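Local coordinates for protein 1-deoxy-D-xylulose 5-phosphate reductoisomerase (Zymomonas mobilis, PDB 1R0K) that catalyses the NADPH-dependent rearrangement and reduction of 1-deoxy-D-xylulose 5-phosphate to 2-C-methyl-D-erythritol 4-phosphate, a step of isoprenoid biosynthesis that requires a divalent metal ion, at residues Ala57-Asp61 with Pro62-Asn66; Ala189-Thr192 with Pro193-Val197. One frame throughout, in Å; residues are numbered along the deposited sequence.

How the contacts relate
Both contacts show a chain entering a helix, in different surroundings. Contact 1 is a surface contact in the parallel sheet region, where the end of strand 56-59 turns into helix 65-72; I59 is its buried member. Contact 2, partly buried, lies in the part of the chain that follows the parallel sheet and leads from a loop into the short helix 193-196. They share no elements, and their centres lie about 36 Å apart. A threonine with side-chain and backbone acceptors starts the helix in contact 2, whereas an aspartate carbonyl closes the turn in contact 1. Carboxylate and water mark the outer side of the first, guanidinium and waters that of the second.

Contact 1. Residues Ala57-Asp61 with Pro62-Asn66; sequences AVIAD and PSLYN
I59 and L64 meet at the inner side of the turn that carries the chain from strand 56-59 into helix 65-72. Their side chains cross at about a right angle, CG1 of I59 lying 3.9 Å from CB of L64. The chi1 of I59 (-170°) sets CG1 opposite the backbone N and leaves the CG2 branch facing the start of the helix, 4.1 Å from the backbone N of Y65. V42 of helix 42-51 touches both I59 and L64 and completes the apolar cluster. With an alanine in place of I59, the inner side of the turn would probably be left with a gap against L64 and V42.

D61 spans the two sides. Its methylene CB rests 3.9 Å from CG of L64, and its carbonyl O accepts a bond from L64 N at 2.9 Å. Outward, the packing gives way to solvent: OD2 of D61 accepts from a water at 2.6 Å, and the same water is hydrogen-bonded to OG of S63. This is the strand-to-helix turn of a beta-alpha-beta unit in the Rossmann-like domain. OD2 also forms a salt bridge with R40, predicted to bind NADPH, so the carboxylate would probably help to position that arginine and offset its charge.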
# COMPACT_ATOMS: atom_id res chain seq x y z
N ALA B 57 -1.98 -36.67 12.65
CA ALA B 57 -0.69 -36.05 12.89
C ALA B 57 0.36 -36.91 12.20
O ALA B 57 0.38 -38.13 12.36
CB ALA B 57 -0.40 -35.98 14.39
N VAL B 58 1.23 -36.28 11.42
CA VAL B 58 2.24 -37.03 10.70
C VAL B 58 3.64 -36.59 11.05
O VAL B 58 3.97 -35.40 10.98
CB VAL B 58 2.05 -36.91 9.18
CG1 VAL B 58 3.01 -37.84 8.46
CG2 VAL B 58 0.62 -37.22 8.80
N ILE B 59 4.48 -37.55 11.43
CA ILE B 59 5.86 -37.24 11.74
C ILE B 59 6.64 -37.73 10.51
O ILE B 59 6.54 -38.89 10.11
CB ILE B 59 6.33 -37.97 13.03
CG1 ILE B 59 7.70 -37.43 13.46
CG2 ILE B 59 6.35 -39.48 12.82
CD1 ILE B 59 7.67 -35.98 13.87
N ALA B 60 7.39 -36.82 9.88
CA ALA B 60 8.14 -37.14 8.68
C ALA B 60 9.12 -38.30 8.83
O ALA B 60 9.21 -39.17 7.97
CB ALA B 60 8.89 -35.90 8.20
N ASP B 61 9.85 -38.30 9.94
CA ASP B 61 10.83 -39.34 10.20
C ASP B 61 10.17 -40.67 10.58
O ASP B 61 9.57 -40.79 11.64
CB ASP B 61 11.76 -38.88 11.33
CG ASP B 61 13.05 -39.65 11.37
OD1 ASP B 61 12.98 -40.89 11.49
OD2 ASP B 61 14.12 -39.02 11.29
N PRO B 62 10.28 -41.68 9.70
CA PRO B 62 9.66 -42.99 9.99
C PRO B 62 10.16 -43.57 11.31
O PRO B 62 9.44 -44.29 11.99
CB PRO B 62 10.08 -43.84 8.79
CG PRO B 62 10.22 -42.84 7.70
CD PRO B 62 10.94 -41.70 8.39
N SER B 63 11.40 -43.25 11.65
CA SER B 63 12.03 -43.75 12.87
C SER B 63 11.31 -43.28 14.13
O SER B 63 11.46 -43.88 15.20
CB SER B 63 13.49 -43.27 12.94
OG SER B 63 14.16 -43.48 11.70
N LEU B 64 10.52 -42.22 14.01
CA LEU B 64 9.81 -41.68 15.16
C LEU B 64 8.33 -42.05 15.23
O LEU B 64 7.61 -41.56 16.09
CB LEU B 64 9.95 -40.15 15.18
CG LEU B 64 11.37 -39.58 15.17
CD1 LEU B 64 11.32 -38.06 15.17
CD2 LEU B 64 12.14 -40.09 16.39
N TYR B 65 7.88 -42.93 14.34
CA TYR B 65 6.47 -43.32 14.33
C TYR B 65 5.96 -43.83 15.67
O TYR B 65 4.87 -43.47 16.09
CB TYR B 65 6.21 -44.37 13.25
CG TYR B 65 4.75 -44.78 13.17
CD1 TYR B 65 3.75 -43.84 12.91
CD2 TYR B 65 4.37 -46.10 13.38
CE1 TYR B 65 2.41 -44.21 12.85
CE2 TYR B 65 3.02 -46.48 13.32
CZ TYR B 65 2.05 -45.53 13.05
OH TYR B 65 0.73 -45.91 12.99
N ASN B 66 6.75 -44.68 16.33
CA ASN B 66 6.34 -45.23 17.62
C ASN B 66 6.14 -44.15 18.68
O ASN B 66 5.15 -44.16 19.40
CB ASN B 66 7.37 -46.25 18.12
CG ASN B 66 7.32 -47.56 17.36
OD1 ASN B 66 6.25 -48.15 17.19
ND2 ASN B 66 8.48 -48.03 16.90
O HOH W 1 15.99 -40.82 11.41

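Contact 2. Residues Ala189-Thr192 with Pro193-Val197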
# COMPACT_ATOMS: atom_id res chain seq x y z
N ALA B 189 36.16 -11.05 1.85
CA ALA B 189 37.04 -12.16 1.51
C ALA B 189 37.56 -12.86 2.77
O ALA B 189 37.80 -14.06 2.75
CB ALA B 189 38.22 -11.66 0.69
N THR B 190 37.70 -12.12 3.86
CA THR B 190 38.23 -12.67 5.11
C THR B 190 37.17 -13.14 6.11
O THR B 190 37.52 -13.68 7.16
CB THR B 190 39.09 -11.63 5.86
OG1 THR B 190 38.25 -10.67 6.49
CG2 THR B 190 40.01 -10.92 4.89
N VAL B 191 35.90 -12.92 5.81
CA VAL B 191 34.85 -13.32 6.74
C VAL B 191 34.89 -14.80 7.11
O VAL B 191 34.95 -15.67 6.23
CB VAL B 191 33.46 -12.94 6.17
CG1 VAL B 191 32.36 -13.53 7.04
CG2 VAL B 191 33.33 -11.43 6.12
N THR B 192 34.85 -15.09 8.41
CA THR B 192 34.86 -16.46 8.90
C THR B 192 33.44 -16.95 9.16
O THR B 192 32.52 -16.14 9.37
CB THR B 192 35.65 -16.59 10.23
OG1 THR B 192 34.97 -15.86 11.26
CG2 THR B 192 37.06 -16.05 10.08
N PRO B 193 33.22 -18.28 9.16
CA PRO B 193 31.90 -18.86 9.39
C PRO B 193 31.35 -18.43 10.75
O PRO B 193 30.15 -18.22 10.91
CB PRO B 193 32.17 -20.36 9.35
CG PRO B 193 33.37 -20.48 8.47
CD PRO B 193 34.23 -19.33 8.93
N GLU B 194 32.24 -18.31 11.73
CA GLU B 194 31.84 -17.91 13.07
C GLU B 194 31.26 -16.50 13.10
O GLU B 194 30.29 -16.24 13.82
CB GLU B 194 33.04 -18.02 14.03
CG GLU B 194 33.50 -19.45 14.26
CD GLU B 194 34.60 -19.90 13.31
OE1 GLU B 194 34.66 -19.41 12.16
OE2 GLU B 194 35.41 -20.76 13.72
N ARG B 195 31.83 -15.59 12.32
CA ARG B 195 31.33 -14.23 12.29
C ARG B 195 30.07 -14.10 11.45
O ARG B 195 29.11 -13.44 11.84
CB ARG B 195 32.40 -13.27 11.73
CG ARG B 195 32.25 -11.86 12.27
CD ARG B 195 31.95 -10.82 11.20
NE ARG B 195 33.13 -10.45 10.42
CZ ARG B 195 33.33 -9.23 9.92
NH1 ARG B 195 32.45 -8.27 10.12
NH2 ARG B 195 34.42 -8.98 9.20
N ALA B 196 30.08 -14.76 10.29
CA ALA B 196 28.96 -14.72 9.35
C ALA B 196 27.62 -15.21 9.87
O ALA B 196 26.57 -14.71 9.45
CB ALA B 196 29.33 -15.49 8.09
N VAL B 197 27.63 -16.17 10.78
CA VAL B 197 26.38 -16.70 11.30
C VAL B 197 25.81 -15.91 12.47
O VAL B 197 24.68 -16.16 12.89
CB VAL B 197 26.53 -18.17 11.73
CG1 VAL B 197 26.99 -19.01 10.55
CG2 VAL B 197 27.54 -18.27 12.87
O HOH W 2 36.88 -10.63 8.89
O HOH W 3 35.70 -12.79 10.16
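One face of the R195 guanidinium is met by the methyl CG2 of V191, 4.1 Å from NH2, and the two side chains cross at about a right angle. At its edge, in the plane of the group, lie two waters. One accepts from NH2 at 3.0 Å and donates to OG1 of T190, bridging the arginine to the loop; the other takes the backbone N-H of T192 at 3.0 Å and a weak bond from NE. NH2 also forms a salt bridge with E187, in helix 185-188, so that nitrogen is held both by a carboxylate and through water. Bends at chi2 and chi3 bring the arginine back along the loop instead of letting it run straight out from the helix.

T192 is the N-cap of helix 193-196. Its OG1, swung between the backbone N and the carbonyl carbon at chi1 65°, faces the first turn and accepts a weak bond from R195 N at 3.3 Å. The carbonyl O of T192 takes a second weak bond from that N-H, and a stronger one from A196 N at 3.0 Å. P193, which has no N-H to offer, opens the helix directly behind the cap.

Next to the polar cap the contact turns apolar. CG1 of V191 sits 3.8 Å from CB of A196, whose methyl also touches F336 of helix 321-337 and I210 of helix 206-214. On the exposed side E194 bends back until OE1 lies 3.6 Å from CB of T192, while OE2 makes a salt bridge with K339.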